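Local coordinates for uncharacterized protein (Bacillus thuringiensis serovar kurstaki, PDB 4XE7) that is probably an actin-like ATPase of the ParM family that polymerises into cytoskeletal filaments to segregate plasmid DNA, captured here without nucleotide, at residues K121-K124 with L125-P129. Sequence-based numbering, arbitrary orientation.
Sequences KNKK and LHLIP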
# COMPACT_ATOMS: atom_id res chain seq x y z
N LYS A 121 -5.68 -9.13 -23.53
CA LYS A 121 -4.28 -8.74 -23.71
C LYS A 121 -3.62 -8.34 -22.38
O LYS A 121 -2.41 -8.51 -22.22
CB LYS A 121 -4.16 -7.60 -24.73
CG LYS A 121 -4.45 -6.21 -24.17
CD LYS A 121 -3.57 -5.13 -24.81
CE LYS A 121 -3.94 -3.74 -24.29
NZ LYS A 121 -5.42 -3.50 -24.24
N ASN A 122 -4.41 -7.84 -21.43
CA ASN A 122 -3.86 -7.29 -20.18
C ASN A 122 -3.96 -8.21 -18.97
O ASN A 122 -3.21 -8.04 -18.00
CB ASN A 122 -4.56 -5.97 -19.83
CG ASN A 122 -4.20 -4.84 -20.78
OD1 ASN A 122 -3.13 -4.83 -21.38
ND2 ASN A 122 -5.09 -3.86 -20.89
N LYS A 123 -4.89 -9.17 -19.01
CA LYS A 123 -5.28 -9.87 -17.79
C LYS A 123 -4.13 -10.60 -17.11
O LYS A 123 -4.06 -10.61 -15.89
CB LYS A 123 -6.42 -10.86 -18.07
CG LYS A 123 -6.03 -12.00 -19.00
CD LYS A 123 -7.20 -12.94 -19.25
CE LYS A 123 -6.76 -14.14 -20.09
NZ LYS A 123 -7.81 -15.19 -20.14
N LYS A 124 -3.21 -11.20 -17.89
CA LYS A 124 -2.13 -11.93 -17.26
C LYS A 124 -1.21 -11.00 -16.44
O LYS A 124 -0.68 -11.42 -15.41
CB LYS A 124 -1.33 -12.74 -18.28
CG LYS A 124 -0.20 -12.01 -19.00
CD LYS A 124 0.49 -12.97 -19.98
CE LYS A 124 1.58 -12.27 -20.77
NZ LYS A 124 1.06 -11.13 -21.59
N LEU A 125 -1.07 -9.74 -16.86
CA LEU A 125 -0.28 -8.77 -16.08
C LEU A 125 -0.78 -8.65 -14.64
O LEU A 125 0.01 -8.41 -13.72
CB LEU A 125 -0.33 -7.37 -16.71
CG LEU A 125 0.17 -7.16 -18.14
CD1 LEU A 125 -0.08 -5.71 -18.58
CD2 LEU A 125 1.65 -7.53 -18.24
N HIS A 126 -2.09 -8.78 -14.45
CA HIS A 126 -2.70 -8.52 -13.16
C HIS A 126 -3.06 -9.81 -12.42
O HIS A 126 -3.01 -9.84 -11.20
CB HIS A 126 -3.93 -7.62 -13.34
CG HIS A 126 -3.59 -6.28 -13.90
ND1 HIS A 126 -3.05 -5.27 -13.14
CD2 HIS A 126 -3.63 -5.81 -15.17
CE1 HIS A 126 -2.81 -4.22 -13.91
NE2 HIS A 126 -3.14 -4.52 -15.14
N LEU A 127 -3.38 -10.87 -13.16
CA LEU A 127 -3.70 -12.14 -12.51
C LEU A 127 -2.47 -12.80 -11.88
O LEU A 127 -2.54 -13.34 -10.76
CB LEU A 127 -4.34 -13.11 -13.49
CG LEU A 127 -5.76 -12.74 -13.93
CD1 LEU A 127 -6.22 -13.66 -15.06
CD2 LEU A 127 -6.72 -12.77 -12.76
N ILE A 128 -1.35 -12.77 -12.59
CA ILE A 128 -0.15 -13.44 -12.09
C ILE A 128 0.31 -12.84 -10.75
O ILE A 128 0.53 -13.59 -9.80
CB ILE A 128 0.96 -13.43 -13.15
CG1 ILE A 128 0.60 -14.43 -14.26
CG2 ILE A 128 2.30 -13.77 -12.51
CD1 ILE A 128 1.51 -14.42 -15.49
N PRO A 129 0.40 -11.50 -10.63
CA PRO A 129 0.73 -10.98 -9.30
C PRO A 129 -0.36 -11.22 -8.25
O PRO A 129 -0.02 -11.43 -7.09
CB PRO A 129 0.92 -9.48 -9.54
CG PRO A 129 1.33 -9.42 -11.00
CD PRO A 129 0.47 -10.45 -11.65
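L127 lies over the first turn of helix 123-140, and its side chain can be followed outward atom by atom. CB sits 3.5 Å from K123 O, and CG, turned away from its own carbonyl carbon (chi1 -69°), comes to K123 O at 3.4 Å over one face of the carbonyl. CD1 still lies 3.8 Å from K123 O before it reaches K123 CB at 4.1 Å, a loose methyl-to-methylene touch one turn earlier. That oxygen is gripped twice: L127 N comes to K123 O at 2.8 Å almost in line with the carbonyl, while H126 N, 3.1 Å from K123 O, approaches from the face opposite L127 CG. K123 O is thus shared between an i+4 and an i+3 donor. One residue back, N122 O receives only a weak bond from L125 N and lies obliquely to the H126 ring, 3.6 Å from its CD2. K124 O then takes I128 N at 3.2 Å. The chain of I128 rises over that oxygen. P129, lacking an N-H, gives no bond back to the turn before, and the helix kinks there. Both lysines direct their amines to neighbouring loops: K123 NZ bonds S81 O, and K124 NZ, bent over at its last torsion (chi4 -60°), bonds Q104 OE1. N122 ND2 is held by D116 O and E115 OE2 in the segment leading into the helix. This part of helix 123-140 packs I128 and P129 against strands 33-45 and 90-93 of the eight-stranded sheet, while K123 and L127 meet helix 164-171.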